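Local structure of OBCA, Oxalate Biosynthetic Component A (Burkholderia glumae, 4NNB) at residues Lys290-His295 and Gly322-Ala327; Ala309-Ala314 and Asp336-Val341; Asn326-Leu331 and Ser360-Arg365. The protein pairs an N-terminal domain with a TIM-barrel domain, in which a magnesium ion and an oxaloacetate ion are bound. One frame throughout, in Å; residues are numbered along the deposited sequence.

All three contacts lie in the barrel domain and are largely buried, but they lie progressively farther from the chain centre: about 20, 23 and 28 Å for contacts 1, 2 and 3, measured to contact centres. Contact 1 is polar, an arginine gripping loop oxygens beside the oxaloacetate ion. Contact 2 is apolar, although its strand also presents a serine to the same ion. Contact 3, with the exposed Pro328 at its margin, is mainly van der Waals packing on the outer helices. Helix 328-341 serves contacts 2 and 3, while Asn326 and Ala327 belong to both contacts 1 and 3. Asn326 also ties contact 1 to contact 2, its ND2 probably hydrogen-bonded to Ala314 O.

Contact 1 (Lys290-His295 and Gly322-Ala327); sequences KLRRAH and GGYDNA. With OAA (oxaloacetate ion), chain C.
The guanidinium of Arg292 receives Asp325 O at its edge, within its plane, whereas Asn326 OD1 and the CD2 corner of the Tyr324 ring approach it obliquely. At its own edge the Tyr324 ring meets the oxaloacetate ion, with OH 2.9 Å from O5 of that ion. Guanidinium and ring planes stand 79° apart, so they are not stacked; the nearest pair is Arg292 NH2 and Tyr324 CD2 at 3.5 Å. Two hydrogen bonds carry the contact. Arg292 NH1 donates to Asp325 O over 3.0 Å, nearly in line with the carbonyl bond (162°). Arg292 NH2 donates to Asn326 OD1 at 2.8 Å, but that bond is more bent at the hydrogen, and the acceptor is tilted from the guanidinium plane. A bend at chi3 (71°) in an otherwise extended arginine chain turns the nitrogens to this loop.

Outside the two segments, NE bonds to Thr278 O and NH1 also to Ala287 O. The buried cation is therefore held by four bonds to uncharged carbonyl oxygens, which fix its rotation. Asn326 is gripped from its other end, where ND2 donates to Ala314 O. With Tyr324 lining the oxaloacetate pocket and Arg292 in the shell behind it, this is a ligand-site loop of a TIM-barrel domain, pinned to a short, weakly bonded helix by a buried arginine.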
# COMPACT_ATOMS: atom_id res chain seq x y z
N LYS A 290 25.66 1.35 1.01
CA LYS A 290 25.67 1.98 -0.31
C LYS A 290 24.61 1.35 -1.21
O LYS A 290 24.28 1.90 -2.26
CB LYS A 290 27.06 1.88 -0.94
CG LYS A 290 27.50 0.45 -1.27
CD LYS A 290 28.94 0.40 -1.79
CE LYS A 290 29.17 1.35 -2.97
NZ LYS A 290 30.44 1.09 -3.73
N LEU A 291 24.08 0.19 -0.81
CA LEU A 291 22.94 -0.40 -1.51
C LEU A 291 21.79 0.62 -1.65
O LEU A 291 21.06 0.62 -2.65
CB LEU A 291 22.47 -1.68 -0.80
CG LEU A 291 21.30 -2.44 -1.45
CD1 LEU A 291 21.65 -2.88 -2.88
CD2 LEU A 291 20.87 -3.64 -0.60
N ARG A 292 21.69 1.53 -0.68
CA ARG A 292 20.61 2.52 -0.67
C ARG A 292 20.73 3.59 -1.75
O ARG A 292 19.83 4.41 -1.91
CB ARG A 292 20.47 3.16 0.72
CG ARG A 292 20.12 2.15 1.81
CD ARG A 292 19.89 2.84 3.15
NE ARG A 292 18.64 3.60 3.14
CZ ARG A 292 18.17 4.29 4.17
NH1 ARG A 292 18.86 4.35 5.31
NH2 ARG A 292 17.02 4.93 4.07
N ARG A 293 21.84 3.58 -2.49
CA ARG A 293 21.97 4.41 -3.69
C ARG A 293 22.47 3.62 -4.91
O ARG A 293 22.61 4.18 -5.99
CB ARG A 293 22.90 5.62 -3.44
CG ARG A 293 24.26 5.25 -2.86
CD ARG A 293 25.10 6.49 -2.49
NE ARG A 293 26.30 6.10 -1.75
CZ ARG A 293 26.35 5.90 -0.44
NH1 ARG A 293 25.27 6.07 0.31
NH2 ARG A 293 27.49 5.53 0.12
N ALA A 294 22.75 2.33 -4.74
CA ALA A 294 23.30 1.53 -5.85
C ALA A 294 22.36 1.44 -7.06
O ALA A 294 22.81 1.27 -8.20
CB ALA A 294 23.69 0.14 -5.36
N HIS A 295 21.06 1.56 -6.81
CA HIS A 295 20.07 1.60 -7.90
C HIS A 295 19.90 2.99 -8.49
O HIS A 295 19.11 3.18 -9.42
CB HIS A 295 18.71 1.05 -7.45
CG HIS A 295 18.13 1.73 -6.25
ND1 HIS A 295 18.90 2.33 -5.27
CD2 HIS A 295 16.84 1.88 -5.85
CE1 HIS A 295 18.11 2.83 -4.33
NE2 HIS A 295 16.86 2.57 -4.66
N GLY A 322 9.08 -1.14 12.92
CA GLY A 322 9.70 -1.44 11.63
C GLY A 322 10.50 -0.35 10.93
O GLY A 322 10.89 -0.51 9.77
N GLY A 323 10.76 0.76 11.62
CA GLY A 323 11.46 1.89 11.02
C GLY A 323 12.92 1.68 10.65
O GLY A 323 13.44 0.57 10.70
N TYR A 324 13.59 2.77 10.26
CA TYR A 324 14.99 2.68 9.82
C TYR A 324 15.68 4.03 9.99
O TYR A 324 15.07 5.10 9.87
CB TYR A 324 15.09 2.24 8.35
CG TYR A 324 14.22 3.06 7.43
CD1 TYR A 324 12.86 2.81 7.34
CD2 TYR A 324 14.76 4.09 6.67
CE1 TYR A 324 12.05 3.57 6.52
CE2 TYR A 324 13.94 4.86 5.84
CZ TYR A 324 12.59 4.58 5.78
OH TYR A 324 11.74 5.31 4.97
N ASP A 325 16.98 3.97 10.26
CA ASP A 325 17.77 5.17 10.49
C ASP A 325 18.14 5.84 9.17
O ASP A 325 18.18 5.21 8.11
CB ASP A 325 19.05 4.82 11.26
CG ASP A 325 19.73 6.05 11.90
OD1 ASP A 325 19.11 7.13 11.97
OD2 ASP A 325 20.88 5.91 12.33
N ASN A 326 18.37 7.14 9.25
CA ASN A 326 19.03 7.88 8.20
C ASN A 326 20.02 8.80 8.88
O ASN A 326 19.68 9.92 9.23
CB ASN A 326 18.01 8.68 7.38
CG ASN A 326 16.96 7.78 6.71
OD1 ASN A 326 17.19 7.24 5.62
ND2 ASN A 326 15.82 7.59 7.37
N ALA A 327 21.24 8.31 9.09
CA ALA A 327 22.24 9.05 9.87
C ALA A 327 22.87 10.20 9.06
O ALA A 327 22.85 10.17 7.82
CB ALA A 327 23.30 8.10 10.35
O1 OAA C . 11.42 6.25 0.98
O2 OAA C . 9.88 4.96 -0.09
O4 OAA C . 7.42 3.01 4.11
O5 OAA C . 9.66 3.31 4.52
O3 OAA C . 8.11 3.53 1.40
C1 OAA C . 10.36 5.47 1.01
C2 OAA C . 9.73 5.18 2.36
C3 OAA C . 8.79 4.00 2.41
C4 OAA C . 8.62 3.40 3.75

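Contact 2 (Ala309-Ala314 and Asp336-Val341); sequences ASLSPA and DHFERV. With OAA (oxaloacetate ion), chain C.
Phe338 reaches from helix 336-341 to strand 309-311 and forms the tight part of the contact with the outer end of its ring. Ala309 O lies in the ring plane at the edge, 3.5 Å from Phe338 CE2. Beside it, Ala309 CB comes to 3.7 Å from the same Phe338 CE2 atom, so one alanine meets that corner with both its carbonyl and its methyl group. Ser310 O also sits near the ring plane, 3.9 Å from Phe338 CZ. Leu311 supplies cover over a face: its CD1 stands 4.3 Å from Phe338 CZ, displaced toward the rim, a looser touch than that of Ala309. Phe338 CG lies opposite the carbonyl carbon across the CA-CB bond (chi1 -77°), which aims the ring at the strand.

The far side of the helix is the loose one, with Asp336, Glu339 and Arg340 exposed to solvent. Across the strand the chemistry changes, for Ser310 points away from the helix and its OG donates a short 2.5 Å hydrogen bond to O1 of the oxaloacetate ion.

Helix and strand segments run nearly antiparallel, at 154°, with axes 11.4 Å apart, as expected for a helix covering the outside of a barrel. Strand 308-311 lies between the parallel strands 273-276 and 344-349, and Phe338 extends over to Pro345 of the latter while Leu296, in the loop before strand 308-311, touches the Phe338 side chain.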
# COMPACT_ATOMS: atom_id res chain seq x y z
N ALA A 309 14.29 10.14 -6.45
CA ALA A 309 14.40 9.04 -5.50
C ALA A 309 14.11 9.55 -4.10
O ALA A 309 14.35 10.71 -3.78
CB ALA A 309 15.77 8.39 -5.55
N SER A 310 13.59 8.68 -3.25
CA SER A 310 13.17 9.13 -1.94
C SER A 310 14.37 9.40 -1.01
O SER A 310 15.43 8.78 -1.13
CB SER A 310 12.19 8.14 -1.32
OG SER A 310 12.82 6.92 -0.99
N LEU A 311 14.20 10.36 -0.10
CA LEU A 311 15.23 10.74 0.86
C LEU A 311 14.55 11.22 2.14
O LEU A 311 13.68 12.10 2.10
CB LEU A 311 16.12 11.85 0.27
CG LEU A 311 17.40 12.20 1.03
CD1 LEU A 311 18.50 12.68 0.07
CD2 LEU A 311 17.14 13.25 2.11
N SER A 312 14.91 10.62 3.27
CA SER A 312 14.33 10.99 4.56
C SER A 312 15.45 11.44 5.50
O SER A 312 16.24 10.63 5.94
CB SER A 312 13.61 9.79 5.18
OG SER A 312 12.50 9.37 4.40
N PRO A 313 15.51 12.75 5.81
CA PRO A 313 16.70 13.25 6.51
C PRO A 313 16.60 13.23 8.05
O PRO A 313 17.03 14.18 8.71
CB PRO A 313 16.82 14.70 6.00
CG PRO A 313 15.39 15.10 5.69
CD PRO A 313 14.67 13.83 5.26
N ALA A 314 16.04 12.14 8.58
CA ALA A 314 16.08 11.82 10.00
C ALA A 314 15.69 10.36 10.10
O ALA A 314 15.16 9.79 9.13
CB ALA A 314 15.07 12.67 10.80
N ASP A 336 25.52 13.77 -1.90
CA ASP A 336 26.66 13.82 -2.83
C ASP A 336 26.33 13.02 -4.09
O ASP A 336 26.60 13.44 -5.21
CB ASP A 336 27.91 13.21 -2.19
CG ASP A 336 28.76 14.23 -1.47
OD1 ASP A 336 28.36 15.41 -1.43
OD2 ASP A 336 29.84 13.84 -0.93
N HIS A 337 25.75 11.85 -3.88
CA HIS A 337 25.44 10.97 -5.00
C HIS A 337 24.30 11.49 -5.89
O HIS A 337 24.43 11.52 -7.12
CB HIS A 337 25.14 9.57 -4.51
CG HIS A 337 24.84 8.61 -5.60
ND1 HIS A 337 25.80 7.79 -6.15
CD2 HIS A 337 23.70 8.35 -6.27
CE1 HIS A 337 25.26 7.05 -7.09
NE2 HIS A 337 23.98 7.37 -7.19
N PHE A 338 23.19 11.88 -5.27
CA PHE A 338 22.05 12.42 -6.03
C PHE A 338 22.55 13.59 -6.88
O PHE A 338 22.25 13.67 -8.09
CB PHE A 338 20.94 12.92 -5.09
CG PHE A 338 20.07 11.83 -4.47
CD1 PHE A 338 20.63 10.75 -3.80
CD2 PHE A 338 18.68 11.94 -4.50
CE1 PHE A 338 19.83 9.79 -3.19
CE2 PHE A 338 17.87 10.98 -3.89
CZ PHE A 338 18.45 9.91 -3.24
N GLU A 339 23.32 14.48 -6.27
CA GLU A 339 23.82 15.65 -6.98
C GLU A 339 24.66 15.23 -8.18
O GLU A 339 24.48 15.73 -9.29
CB GLU A 339 24.61 16.56 -6.02
CG GLU A 339 24.94 17.95 -6.58
CD GLU A 339 25.70 18.82 -5.59
OE1 GLU A 339 25.54 18.64 -4.37
OE2 GLU A 339 26.46 19.70 -6.04
N ARG A 340 25.56 14.27 -7.97
CA ARG A 340 26.44 13.78 -9.03
C ARG A 340 25.71 13.14 -10.22
O ARG A 340 26.03 13.44 -11.37
CB ARG A 340 27.47 12.79 -8.47
CG ARG A 340 28.47 12.32 -9.52
CD ARG A 340 29.58 11.45 -8.95
NE ARG A 340 29.13 10.13 -8.52
CZ ARG A 340 28.81 9.12 -9.33
NH1 ARG A 340 28.43 7.95 -8.83
NH2 ARG A 340 28.87 9.28 -10.65
N VAL A 341 24.74 12.26 -9.96
CA VAL A 341 24.08 11.56 -11.07
C VAL A 341 22.87 12.31 -11.64
O VAL A 341 22.32 11.90 -12.65
CB VAL A 341 23.69 10.12 -10.71
CG1 VAL A 341 24.89 9.37 -10.19
CG2 VAL A 341 22.55 10.12 -9.66
O1 OAA C . 11.42 6.25 0.98
O2 OAA C . 9.88 4.96 -0.09
O4 OAA C . 7.42 3.01 4.11
O5 OAA C . 9.66 3.31 4.52
O3 OAA C . 8.11 3.53 1.40
C1 OAA C . 10.36 5.47 1.01
C2 OAA C . 9.73 5.18 2.36
C3 OAA C . 8.79 4.00 2.41
C4 OAA C . 8.62 3.40 3.75

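Contact 3 (Asn326-Leu331 and Ser360-Arg365); sequences NAPDFL and SLYRDR
Tyr362 leans across to Leu331 and Pro328, and its contacts tighten from the root of the side chain to the hydroxyl. From CB, with chi1 at -63°, CG stands beside the backbone N, which directs the ring to the start of helix 328-341. Along one flank of the ring, Tyr362 CE2 lies 3.9 Å from Leu331 CB. On the other, CE1 borders Pro313 O, part of the loop that follows strand 308-311. Farther out, Tyr362 CZ meets Leu331 CD1 at 3.7 Å. At the tip, Tyr362 OH comes within 3.3 Å of that same Leu331 CD1. Tyr362 OH also rests against the first turn of the helix, 3.6 Å from Pro328 CA, with the proline ring contributing CB a little farther off. The leucine and tyrosine side chains run at about a right angle to each other, and the methyl group approaches the ring obliquely. Over one ring face, toward the rim, sits CD2 of the adjacent Leu361. The contact between the two segments is thus van der Waals packing, carbon against ring and hydroxyl, in which a tyrosine tip fits against a helix start.

Both partners belong to helix beginnings. Ala327 is the N-cap of helix 328-341, its O accepting from Leu331 N at 2.9 Å. Tyr362 is the N-cap of helix 363-368 and the third residue of a type I turn closed by Arg363 N and Ser360 O. Nearby, a salt bridge from Arg365 to Asp332 adds a polar tie between the same helices. Such helix-to-helix packing outside the parallel strands is characteristic of the outer layer of a TIM barrel.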
# COMPACT_ATOMS: atom_id res chain seq x y z
N ASN A 326 18.37 7.14 9.25
CA ASN A 326 19.03 7.88 8.20
C ASN A 326 20.02 8.80 8.88
O ASN A 326 19.68 9.92 9.23
CB ASN A 326 18.01 8.68 7.38
CG ASN A 326 16.96 7.78 6.71
OD1 ASN A 326 17.19 7.24 5.62
ND2 ASN A 326 15.82 7.59 7.37
N ALA A 327 21.24 8.31 9.09
CA ALA A 327 22.24 9.05 9.87
C ALA A 327 22.87 10.20 9.06
O ALA A 327 22.85 10.17 7.82
CB ALA A 327 23.30 8.10 10.35
N PRO A 328 23.45 11.21 9.75
CA PRO A 328 24.10 12.32 9.04
C PRO A 328 25.21 11.89 8.06
O PRO A 328 25.28 12.49 6.99
CB PRO A 328 24.69 13.16 10.18
CG PRO A 328 23.79 12.87 11.35
CD PRO A 328 23.45 11.42 11.21
N ASP A 329 26.06 10.92 8.40
CA ASP A 329 27.12 10.50 7.47
C ASP A 329 26.55 9.82 6.23
O ASP A 329 26.96 10.10 5.09
CB ASP A 329 28.19 9.63 8.16
CG ASP A 329 27.63 8.35 8.76
OD1 ASP A 329 26.43 8.28 9.07
OD2 ASP A 329 28.42 7.41 8.95
N PHE A 330 25.59 8.93 6.44
CA PHE A 330 24.86 8.34 5.33
C PHE A 330 24.22 9.41 4.43
O PHE A 330 24.35 9.36 3.20
CB PHE A 330 23.77 7.42 5.86
CG PHE A 330 22.78 7.00 4.82
CD1 PHE A 330 23.16 6.18 3.77
CD2 PHE A 330 21.46 7.43 4.90
CE1 PHE A 330 22.24 5.78 2.81
CE2 PHE A 330 20.53 7.03 3.93
CZ PHE A 330 20.92 6.20 2.90
N LEU A 331 23.55 10.38 5.04
CA LEU A 331 22.88 11.42 4.26
C LEU A 331 23.84 12.29 3.47
O LEU A 331 23.54 12.69 2.33
CB LEU A 331 21.96 12.26 5.16
CG LEU A 331 20.72 11.49 5.63
CD1 LEU A 331 20.06 12.18 6.82
CD2 LEU A 331 19.74 11.33 4.47
N SER A 360 16.69 23.36 7.90
CA SER A 360 17.86 23.96 8.55
C SER A 360 19.16 23.38 8.01
O SER A 360 19.67 23.84 6.99
CB SER A 360 17.78 23.82 10.08
OG SER A 360 17.76 22.46 10.48
N LEU A 361 19.66 22.35 8.66
CA LEU A 361 20.95 21.77 8.30
C LEU A 361 21.06 21.29 6.84
O LEU A 361 22.09 21.50 6.19
CB LEU A 361 21.29 20.62 9.24
CG LEU A 361 22.73 20.13 9.15
CD1 LEU A 361 23.67 21.15 9.79
CD2 LEU A 361 22.86 18.78 9.82
N TYR A 362 20.01 20.66 6.31
CA TYR A 362 20.11 20.10 4.97
C TYR A 362 19.60 21.03 3.89
O TYR A 362 19.52 20.64 2.73
CB TYR A 362 19.37 18.76 4.91
CG TYR A 362 19.96 17.69 5.81
CD1 TYR A 362 19.40 17.43 7.06
CD2 TYR A 362 21.06 16.94 5.42
CE1 TYR A 362 19.93 16.45 7.89
CE2 TYR A 362 21.59 15.96 6.25
CZ TYR A 362 21.03 15.73 7.48
OH TYR A 362 21.55 14.76 8.32
N ARG A 363 19.28 22.26 4.25
CA ARG A 363 18.62 23.16 3.30
C ARG A 363 19.49 23.46 2.09
O ARG A 363 19.02 23.37 0.95
CB ARG A 363 18.16 24.46 3.99
CG ARG A 363 17.64 25.51 3.03
CD ARG A 363 17.04 26.69 3.80
NE ARG A 363 16.35 27.62 2.91
CZ ARG A 363 16.93 28.63 2.28
NH1 ARG A 363 18.24 28.85 2.42
NH2 ARG A 363 16.22 29.43 1.49
N ASP A 364 20.75 23.80 2.31
CA ASP A 364 21.63 24.12 1.19
C ASP A 364 21.87 22.92 0.28
O ASP A 364 21.96 23.07 -0.94
CB ASP A 364 22.97 24.69 1.67
CG ASP A 364 22.86 26.13 2.16
OD1 ASP A 364 21.78 26.74 2.05
OD2 ASP A 364 23.88 26.66 2.66
N ARG A 365 21.96 21.72 0.87
CA ARG A 365 22.14 20.50 0.08
C ARG A 365 20.91 20.23 -0.80
O ARG A 365 21.04 19.80 -1.95
CB ARG A 365 22.44 19.29 0.98
CG ARG A 365 23.93 19.12 1.36
CD ARG A 365 24.10 18.05 2.43
NE ARG A 365 25.50 17.67 2.68
CZ ARG A 365 26.30 18.29 3.53
NH1 ARG A 365 25.88 19.35 4.22
NH2 ARG A 365 27.54 17.87 3.70